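Local coordinates for protein HTH-type transcriptional regulator PrpR (Mycobacterium tuberculosis, PDB 6D2S) that regulates transcription of genes for short-chain fatty acid catabolism, including the glyoxylate and methylcitrate routes, and is required for assimilating cholesterol-derived propionate, at residues N16-F29 / L126-E140. Residues are numbered along the deposited sequence; the frame is centred on the assembly and turned at random.
Sequences NYIHDLDMAAERMF and LANYFAGAFLLPYRE. With NA (sodium ion), chain F.
Y129 reaches across to the start of helix 19-31, where I18 packs over one face of its ring: CG1 stands above the centre, 3.9 Å from the centroid and only 7° off the normal. The first torsion of Y129, with CG trans to the backbone N, directs the ring that way. Its OH accepts the backbone N-H of I18 (N to OH 3.0 Å, nearly straight at 166°) and donates a weak bond to D22 OD2 (2.5 Å). R169 and R175 form salt bridges with the D22 carboxylate, so its charge is probably well compensated in this buried setting.

The middle of the interface is a knob-into-hole: F130 sits among L21, A24, A25 and M28, with A25 CB over its face and M28 CE at its edge. Small side chains let the helices close in, A25 CB meeting A133 CB at 3.8 Å, while the axes of segments 19-29 and 126-135 approach to 8.0 Å and cross at -41°. Farther along, F29 turns an edge to the face of F134 and offers its own face to P137 CG, almost centred 3.9 Å from the centroid. E26, its chain extended, takes the backbone N-H of R139 on OE2 (N to OE2 2.9 Å), tilted out of the carboxylate plane; OE1 forms a salt bridge with R175.

Helix 19-31 thus packs against the IrrE N-terminal-like region, to which residues 126-140 belong; helices 39-51 (L43 and L46 on F134), 84-99 (A96 on F130) and 101-109 (L103 and I107 on L21) cover the contact.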
ATOM      1  N   ASN A  16       4.607 -10.846   3.216  0.57 12.67           N
ATOM      2  CA  ASN A  16       4.118  -9.493   2.946  0.57 12.71           C
ATOM      3  C   ASN A  16       3.017  -9.079   3.921  0.57 13.60           C
ATOM      4  O   ASN A  16       2.136  -8.282   3.580  0.57 11.81           O
ATOM      5  CB  ASN A  16       3.627  -9.364   1.501  0.57 14.08           C
ATOM      6  CG  ASN A  16       4.759  -9.463   0.484  0.57 18.82           C
ATOM      7  OD1 ASN A  16       5.884  -9.035   0.743  0.57 28.48           O
ATOM      8  ND2 ASN A  16       4.463 -10.025  -0.677  0.57 21.61           N
ATOM      9  N   TYR A  17       3.057  -9.615   5.138  1.00 11.91           N
ATOM     10  CA  TYR A  17       2.039  -9.341   6.147  1.00 11.72           C
ATOM     11  C   TYR A  17       2.739  -9.256   7.497  1.00 12.35           C
ATOM     12  O   TYR A  17       3.428 -10.197   7.895  1.00 15.38           O
ATOM     13  CB  TYR A  17       0.951 -10.431   6.150  1.00 11.05           C
ATOM     14  CG  TYR A  17       0.027 -10.285   7.339  1.00 14.84           C
ATOM     15  CD1 TYR A  17      -0.978  -9.325   7.340  1.00 11.79           C
ATOM     16  CD2 TYR A  17       0.181 -11.083   8.461  1.00 14.53           C
ATOM     17  CE1 TYR A  17      -1.807  -9.165   8.434  1.00 13.02           C
ATOM     18  CE2 TYR A  17      -0.637 -10.931   9.571  1.00 12.81           C
ATOM     19  CZ  TYR A  17      -1.630  -9.962   9.546  1.00 11.61           C
ATOM     20  OH  TYR A  17      -2.442  -9.794  10.636  1.00 13.39           O
ATOM     21  N   ILE A  18       2.581  -8.129   8.191  1.00 13.84           N
ATOM     22  CA  ILE A  18       3.286  -7.854   9.444  1.00 11.02           C
ATOM     23  C   ILE A  18       2.240  -7.845  10.552  1.00 11.08           C
ATOM     24  O   ILE A  18       1.602  -6.818  10.806  1.00 10.27           O
ATOM     25  CB  ILE A  18       4.045  -6.524   9.391  1.00  9.50           C
ATOM     26  CG1 ILE A  18       4.865  -6.400   8.108  1.00 10.08           C
ATOM     27  CG2 ILE A  18       4.910  -6.338  10.670  1.00 11.72           C
ATOM     28  CD1 ILE A  18       5.977  -7.471   7.946  1.00 16.38           C
ATOM     29  N   HIS A  19       2.074  -8.982  11.237  1.00 12.54           N
ATOM     30  CA  HIS A  19       0.889  -9.185  12.068  1.00 14.96           C
ATOM     31  C   HIS A  19       0.778  -8.151  13.182  1.00 14.76           C
ATOM     32  O   HIS A  19      -0.292  -7.569  13.401  1.00 14.63           O
ATOM     33  CB  HIS A  19       0.893 -10.594  12.663  1.00 15.50           C
ATOM     34  CG  HIS A  19      -0.330 -10.900  13.469  1.00 18.93           C
ATOM     35  ND1 HIS A  19      -1.591 -10.942  12.911  1.00 17.07           N
ATOM     36  CD2 HIS A  19      -0.491 -11.151  14.791  1.00 21.87           C
ATOM     37  CE1 HIS A  19      -2.476 -11.229  13.852  1.00 20.49           C
ATOM     38  NE2 HIS A  19      -1.836 -11.356  15.003  1.00 21.89           N
ATOM     39  N   ASP A  20       1.863  -7.923  13.927  1.00 15.43           N
ATOM     40  CA  ASP A  20       1.745  -7.047  15.089  1.00 15.95           C
ATOM     41  C   ASP A  20       1.400  -5.619  14.689  1.00 14.84           C
ATOM     42  O   ASP A  20       0.661  -4.934  15.405  1.00 15.92           O
ATOM     43  CB  ASP A  20       3.035  -7.070  15.914  1.00 21.81           C
ATOM     44  CG  ASP A  20       3.282  -8.413  16.569  1.00 34.43           C
ATOM     45  OD1 ASP A  20       2.302  -9.073  16.977  1.00 39.17           O
ATOM     46  OD2 ASP A  20       4.460  -8.818  16.659  1.00 39.82           O
ATOM     47  N   LEU A  21       1.954  -5.135  13.568  1.00 12.96           N
ATOM     48  CA  LEU A  21       1.636  -3.787  13.108  1.00 15.04           C
ATOM     49  C   LEU A  21       0.250  -3.722  12.499  1.00 14.70           C
ATOM     50  O   LEU A  21      -0.467  -2.732  12.675  1.00 14.60           O
ATOM     51  CB  LEU A  21       2.647  -3.314  12.070  1.00 17.67           C
ATOM     52  CG  LEU A  21       3.928  -2.638  12.501  1.00 24.33           C
ATOM     53  CD1 LEU A  21       4.643  -2.187  11.218  1.00 20.02           C
ATOM     54  CD2 LEU A  21       3.637  -1.472  13.446  1.00 17.61           C
ATOM     55  N   ASP A  22      -0.117  -4.753  11.730  1.00 11.76           N
ATOM     56  CA  ASP A  22      -1.444  -4.800  11.136  1.00 10.68           C
ATOM     57  C   ASP A  22      -2.511  -4.786  12.228  1.00 13.69           C
ATOM     58  O   ASP A  22      -3.489  -4.032  12.150  1.00 12.50           O
ATOM     59  CB  ASP A  22      -1.559  -6.045  10.250  1.00 11.99           C
ATOM     60  CG  ASP A  22      -2.485  -5.837   9.064  1.00 14.35           C
ATOM     61  OD1 ASP A  22      -3.690  -5.627   9.294  1.00 14.80           O
ATOM     62  OD2 ASP A  22      -1.998  -5.867   7.913  1.00 13.55           O
ATOM     63  N   MET A  23      -2.330  -5.614  13.261  1.00 11.31           N
ATOM     64  CA  MET A  23      -3.282  -5.654  14.371  1.00 13.81           C
ATOM     65  C   MET A  23      -3.265  -4.364  15.180  1.00 16.13           C
ATOM     66  O   MET A  23      -4.315  -3.912  15.655  1.00 16.49           O
ATOM     67  CB  MET A  23      -2.968  -6.848  15.280  1.00 16.37           C
ATOM     68  CG  MET A  23      -3.166  -8.188  14.619  1.00 17.60           C
ATOM     69  SD  MET A  23      -4.932  -8.573  14.493  1.00 21.87           S
ATOM     70  CE  MET A  23      -5.333  -8.955  16.202  1.00 27.40           C
ATOM     71  N   ALA A  24      -2.083  -3.767  15.381  1.00 15.76           N
ATOM     72  CA  ALA A  24      -2.036  -2.515  16.133  1.00 15.72           C
ATOM     73  C   ALA A  24      -2.816  -1.416  15.416  1.00 13.62           C
ATOM     74  O   ALA A  24      -3.553  -0.654  16.049  1.00 15.98           O
ATOM     75  CB  ALA A  24      -0.588  -2.083  16.366  1.00 16.80           C
ATOM     76  N   ALA A  25      -2.670  -1.329  14.093  1.00 13.73           N
ATOM     77  CA  ALA A  25      -3.414  -0.338  13.319  1.00 14.78           C
ATOM     78  C   ALA A  25      -4.914  -0.574  13.431  1.00 14.99           C
ATOM     79  O   ALA A  25      -5.691   0.358  13.676  1.00 15.86           O
ATOM     80  CB  ALA A  25      -2.978  -0.387  11.850  1.00 12.61           C
ATOM     81  N   GLU A  26      -5.338  -1.827  13.251  1.00 13.79           N
ATOM     82  CA  GLU A  26      -6.764  -2.131  13.278  1.00 14.46           C
ATOM     83  C   GLU A  26      -7.348  -1.875  14.662  1.00 17.90           C
ATOM     84  O   GLU A  26      -8.455  -1.336  14.793  1.00 17.54           O
ATOM     85  CB  GLU A  26      -6.990  -3.587  12.848  1.00 12.70           C
ATOM     86  CG  GLU A  26      -8.457  -3.904  12.591  1.00 13.73           C
ATOM     87  CD  GLU A  26      -8.670  -5.288  11.999  1.00 18.01           C
ATOM     88  OE1 GLU A  26      -7.783  -6.156  12.170  1.00 15.56           O
ATOM     89  OE2 GLU A  26      -9.733  -5.511  11.379  1.00 18.28           O
ATOM     90  N   ARG A  27      -6.615  -2.248  15.711  1.00 17.64           N
ATOM     91  CA  ARG A  27      -7.117  -2.003  17.061  1.00 22.04           C
ATOM     92  C   ARG A  27      -7.167  -0.511  17.368  1.00 21.23           C
ATOM     93  O   ARG A  27      -8.123  -0.032  17.993  1.00 23.21           O
ATOM     94  CB  ARG A  27      -6.262  -2.759  18.080  1.00 33.10           C
ATOM     95  CG  ARG A  27      -6.400  -4.278  17.937  1.00 47.92           C
ATOM     96  CD  ARG A  27      -5.662  -5.073  19.014  1.00 58.29           C
ATOM     97  NE  ARG A  27      -4.214  -5.095  18.807  1.00 64.54           N
ATOM     98  CZ  ARG A  27      -3.417  -6.072  19.229  1.00 67.25           C
ATOM     99  NH1 ARG A  27      -3.927  -7.117  19.866  1.00 67.97           N
ATOM    100  NH2 ARG A  27      -2.112  -6.010  19.003  1.00 67.70           N
ATOM    101  N   MET A  28      -6.164   0.247  16.922  1.00 16.70           N
ATOM    102  CA  MET A  28      -6.196   1.683  17.178  1.00 19.09           C
ATOM    103  C   MET A  28      -7.337   2.349  16.419  1.00 18.96           C
ATOM    104  O   MET A  28      -8.024   3.224  16.963  1.00 20.42           O
ATOM    105  CB  MET A  28      -4.857   2.324  16.814  1.00 19.58           C
ATOM    106  CG  MET A  28      -4.705   3.724  17.367  1.00 28.88           C
ATOM    107  SD  MET A  28      -3.084   4.396  16.969  1.00 30.34           S
ATOM    108  CE  MET A  28      -2.030   3.049  17.491  1.00 29.31           C
ATOM    109  N   PHE A  29      -7.546   1.950  15.161  1.00 16.84           N
ATOM    110  CA  PHE A  29      -8.680   2.438  14.381  1.00 18.62           C
ATOM    111  C   PHE A  29      -9.995   2.178  15.110  1.00 21.43           C
ATOM    112  O   PHE A  29     -10.824   3.082  15.268  1.00 21.75           O
ATOM    113  CB  PHE A  29      -8.661   1.764  13.001  1.00 15.28           C
ATOM    114  CG  PHE A  29      -9.761   2.209  12.060  1.00 18.09           C
ATOM    115  CD1 PHE A  29     -11.063   1.747  12.212  1.00 18.76           C
ATOM    116  CD2 PHE A  29      -9.470   3.043  10.984  1.00 15.24           C
ATOM    117  CE1 PHE A  29     -12.070   2.132  11.327  1.00 18.73           C
ATOM    118  CE2 PHE A  29     -10.466   3.441  10.098  1.00 18.14           C
ATOM    119  CZ  PHE A  29     -11.774   2.981  10.271  1.00 17.75           C
ATOM    120  N   LEU A 126       7.916  -0.083   7.140  1.00 10.47           N
ATOM    121  CA  LEU A 126       6.976  -0.563   8.150  1.00 12.20           C
ATOM    122  C   LEU A 126       6.030   0.542   8.604  1.00 13.44           C
ATOM    123  O   LEU A 126       4.847   0.286   8.854  1.00 12.18           O
ATOM    124  CB  LEU A 126       7.731  -1.143   9.348  1.00 11.96           C
ATOM    125  CG  LEU A 126       8.419  -2.471   8.996  1.00 10.68           C
ATOM    126  CD1 LEU A 126       9.462  -2.811  10.047  1.00 11.69           C
ATOM    127  CD2 LEU A 126       7.364  -3.565   8.887  1.00 12.08           C
ATOM    128  N   ALA A 127       6.516   1.780   8.701  1.00 12.49           N
ATOM    129  CA  ALA A 127       5.596   2.876   9.001  1.00 12.22           C
ATOM    130  C   ALA A 127       4.584   3.065   7.874  1.00 14.49           C
ATOM    131  O   ALA A 127       3.394   3.301   8.131  1.00 13.42           O
ATOM    132  CB  ALA A 127       6.370   4.176   9.255  1.00 12.66           C
ATOM    133  N   ASN A 128       5.041   2.986   6.619  1.00 12.29           N
ATOM    134  CA  ASN A 128       4.115   3.020   5.490  1.00 11.95           C
ATOM    135  C   ASN A 128       3.147   1.849   5.545  1.00 13.36           C
ATOM    136  O   ASN A 128       1.961   2.003   5.230  1.00 11.49           O
ATOM    137  CB  ASN A 128       4.869   2.985   4.158  1.00 14.64           C
ATOM    138  CG  ASN A 128       5.597   4.270   3.858  1.00 20.93           C
ATOM    139  OD1 ASN A 128       5.222   5.341   4.330  1.00 26.20           O
ATOM    140  ND2 ASN A 128       6.645   4.171   3.066  1.00 24.01           N
ATOM    141  N   TYR A 129       3.649   0.655   5.882  1.00 11.80           N
ATOM    142  CA  TYR A 129       2.766  -0.504   6.033  1.00 12.03           C
ATOM    143  C   TYR A 129       1.674  -0.227   7.061  1.00 12.91           C
ATOM    144  O   TYR A 129       0.484  -0.502   6.829  1.00 11.75           O
ATOM    145  CB  TYR A 129       3.590  -1.748   6.432  1.00 11.85           C
ATOM    146  CG  TYR A 129       2.734  -2.998   6.605  1.00 10.08           C
ATOM    147  CD1 TYR A 129       1.993  -3.192   7.759  1.00  9.77           C
ATOM    148  CD2 TYR A 129       2.670  -3.971   5.602  1.00 10.64           C
ATOM    149  CE1 TYR A 129       1.191  -4.315   7.923  1.00  9.59           C
ATOM    150  CE2 TYR A 129       1.869  -5.098   5.751  1.00 13.94           C
ATOM    151  CZ  TYR A 129       1.138  -5.265   6.919  1.00 11.17           C
ATOM    152  OH  TYR A 129       0.348  -6.385   7.089  1.00 10.16           O
ATOM    153  N   PHE A 130       2.070   0.286   8.227  1.00 10.32           N
ATOM    154  CA  PHE A 130       1.103   0.644   9.260  1.00 11.18           C
ATOM    155  C   PHE A 130       0.066   1.630   8.733  1.00 10.23           C
ATOM    156  O   PHE A 130      -1.133   1.487   9.013  1.00 10.15           O
ATOM    157  CB  PHE A 130       1.837   1.239  10.467  1.00 11.80           C
ATOM    158  CG  PHE A 130       0.923   1.718  11.561  1.00  9.79           C
ATOM    159  CD1 PHE A 130       0.541   0.870  12.593  1.00 13.45           C
ATOM    160  CD2 PHE A 130       0.450   3.030  11.560  1.00 12.70           C
ATOM    161  CE1 PHE A 130      -0.291   1.322  13.612  1.00 15.21           C
ATOM    162  CE2 PHE A 130      -0.380   3.481  12.569  1.00 15.61           C
ATOM    163  CZ  PHE A 130      -0.751   2.630  13.594  1.00 13.68           C
ATOM    164  N   ALA A 131       0.510   2.651   7.991  1.00 11.52           N
ATOM    165  CA  ALA A 131      -0.433   3.647   7.483  1.00 14.09           C
ATOM    166  C   ALA A 131      -1.453   3.001   6.555  1.00 15.55           C
ATOM    167  O   ALA A 131      -2.649   3.287   6.640  1.00 12.54           O
ATOM    168  CB  ALA A 131       0.308   4.775   6.762  1.00 12.57           C
ATOM    169  N   GLY A 132      -1.001   2.103   5.678  1.00 11.20           N
ATOM    170  CA  GLY A 132      -1.942   1.367   4.844  1.00  9.64           C
ATOM    171  C   GLY A 132      -2.912   0.528   5.656  1.00 12.43           C
ATOM    172  O   GLY A 132      -4.089   0.416   5.310  1.00 10.48           O
ATOM    173  N   ALA A 133      -2.429  -0.090   6.736  1.00  9.16           N
ATOM    174  CA  ALA A 133      -3.280  -0.953   7.542  1.00 10.80           C
ATOM    175  C   ALA A 133      -4.204  -0.152   8.447  1.00 14.21           C
ATOM    176  O   ALA A 133      -5.204  -0.694   8.922  1.00 12.42           O
ATOM    177  CB  ALA A 133      -2.437  -1.916   8.381  1.00 11.53           C
ATOM    178  N   PHE A 134      -3.901   1.128   8.674  1.00  8.74           N
ATOM    179  CA  PHE A 134      -4.804   1.987   9.436  1.00 10.96           C
ATOM    180  C   PHE A 134      -5.920   2.546   8.548  1.00 12.69           C
ATOM    181  O   PHE A 134      -7.103   2.519   8.921  1.00 12.89           O
ATOM    182  CB  PHE A 134      -3.995   3.125  10.077  1.00 11.97           C
ATOM    183  CG  PHE A 134      -4.755   3.872  11.140  1.00 14.11           C
ATOM    184  CD1 PHE A 134      -5.731   4.792  10.791  1.00 14.34           C
ATOM    185  CD2 PHE A 134      -4.516   3.632  12.479  1.00 18.47           C
ATOM    186  CE1 PHE A 134      -6.457   5.466  11.763  1.00 18.23           C
ATOM    187  CE2 PHE A 134      -5.249   4.302  13.452  1.00 16.69           C
ATOM    188  CZ  PHE A 134      -6.211   5.219  13.086  1.00 17.92           C
ATOM    189  N   LEU A 135      -5.552   3.073   7.372  1.00 10.58           N
ATOM    190  CA  LEU A 135      -6.545   3.564   6.417  1.00 10.92           C
ATOM    191  C   LEU A 135      -7.459   2.454   5.925  1.00 12.08           C
ATOM    192  O   LEU A 135      -8.628   2.705   5.599  1.00 13.51           O
ATOM    193  CB  LEU A 135      -5.851   4.203   5.214  1.00 10.57           C
ATOM    194  CG  LEU A 135      -5.502   5.685   5.371  1.00 17.92           C
ATOM    195  CD1 LEU A 135      -4.627   5.900   6.603  1.00 18.99           C
ATOM    196  CD2 LEU A 135      -4.824   6.172   4.112  1.00 15.81           C
ATOM    197  N   LEU A 136      -6.934   1.237   5.817  1.00 10.44           N
ATOM    198  CA  LEU A 136      -7.669   0.100   5.275  1.00 11.16           C
ATOM    199  C   LEU A 136      -7.626  -1.007   6.319  1.00 11.32           C
ATOM    200  O   LEU A 136      -6.879  -1.989   6.184  1.00 12.03           O
ATOM    201  CB  LEU A 136      -7.071  -0.347   3.941  1.00 11.29           C
ATOM    202  CG  LEU A 136      -6.940   0.803   2.937  1.00 11.60           C
ATOM    203  CD1 LEU A 136      -6.041   0.385   1.748  1.00 13.56           C
ATOM    204  CD2 LEU A 136      -8.337   1.244   2.466  1.00 12.32           C
ATOM    205  N   PRO A 137      -8.398  -0.861   7.392  1.00 11.08           N
ATOM    206  CA  PRO A 137      -8.332  -1.836   8.488  1.00 12.33           C
ATOM    207  C   PRO A 137      -8.706  -3.226   7.993  1.00 11.26           C
ATOM    208  O   PRO A 137      -9.646  -3.400   7.212  1.00 11.41           O
ATOM    209  CB  PRO A 137      -9.339  -1.291   9.515  1.00 16.29           C
ATOM    210  CG  PRO A 137     -10.231  -0.375   8.740  1.00 17.52           C
ATOM    211  CD  PRO A 137      -9.345   0.232   7.676  1.00 15.24           C
ATOM    212  N   TYR A 138      -7.974  -4.226   8.489  1.00 10.62           N
ATOM    213  CA  TYR A 138      -7.916  -5.519   7.807  1.00 11.49           C
ATOM    214  C   TYR A 138      -9.296  -6.131   7.574  1.00 14.52           C
ATOM    215  O   TYR A 138      -9.657  -6.450   6.435  1.00 10.44           O
ATOM    216  CB  TYR A 138      -7.023  -6.493   8.595  1.00 11.71           C
ATOM    217  CG  TYR A 138      -6.623  -7.700   7.774  1.00  9.90           C
ATOM    218  CD1 TYR A 138      -7.537  -8.729   7.531  1.00  9.78           C
ATOM    219  CD2 TYR A 138      -5.347  -7.804   7.230  1.00 12.40           C
ATOM    220  CE1 TYR A 138      -7.191  -9.831   6.766  1.00  9.81           C
ATOM    221  CE2 TYR A 138      -4.989  -8.917   6.454  1.00 10.00           C
ATOM    222  CZ  TYR A 138      -5.920  -9.922   6.234  1.00  9.87           C
ATOM    223  OH  TYR A 138      -5.573 -11.021   5.479  1.00 11.09           O
ATOM    224  N   ARG A 139     -10.062  -6.372   8.645  1.00 10.96           N
ATOM    225  CA  ARG A 139     -11.296  -7.130   8.475  1.00 12.43           C
ATOM    226  C   ARG A 139     -12.298  -6.361   7.627  1.00 13.99           C
ATOM    227  O   ARG A 139     -12.986  -6.942   6.778  1.00 14.41           O
ATOM    228  CB  ARG A 139     -11.908  -7.476   9.837  1.00 18.23           C
ATOM    229  CG  ARG A 139     -11.128  -8.508  10.638  1.00 27.06           C
ATOM    230  CD  ARG A 139     -11.899  -8.896  11.890  1.00 48.67           C
ATOM    231  NE  ARG A 139     -11.179  -9.860  12.715  1.00 72.32           N
ATOM    232  CZ  ARG A 139     -11.622 -10.324  13.881  1.00 88.64           C
ATOM    233  NH1 ARG A 139     -12.788  -9.912  14.362  1.00 92.68           N
ATOM    234  NH2 ARG A 139     -10.898 -11.199  14.567  1.00 92.61           N
ATOM    235  N   GLU A 140     -12.408  -5.057   7.859  1.00 14.36           N
ATOM    236  CA  GLU A 140     -13.319  -4.241   7.066  1.00 14.03           C
ATOM    237  C   GLU A 140     -12.902  -4.228   5.601  1.00 12.70           C
ATOM    238  O   GLU A 140     -13.747  -4.348   4.704  1.00 14.79           O
ATOM    239  CB  GLU A 140     -13.366  -2.815   7.631  1.00 18.45           C
ATOM    240  CG  GLU A 140     -14.248  -1.876   6.824  1.00 20.01           C
ATOM    241  CD  GLU A 140     -14.335  -0.475   7.426  1.00 28.31           C
ATOM    242  OE1 GLU A 140     -14.070  -0.318   8.637  1.00 27.98           O
ATOM    243  OE2 GLU A 140     -14.663   0.464   6.676  1.00 28.67           O
TER
HETATM  244 NA    NA F 505       5.030 -10.604  18.004  1.00 43.73          NA
HETATM  245  O   HOH W   1      -5.579  -3.308   9.863  1.00 11.01           O
HETATM  246  O   HOH W   2     -11.709  -3.856  10.469  1.00 16.34           O
HETATM  247  O   HOH W   3       6.928 -10.368  15.711  1.00 53.14           O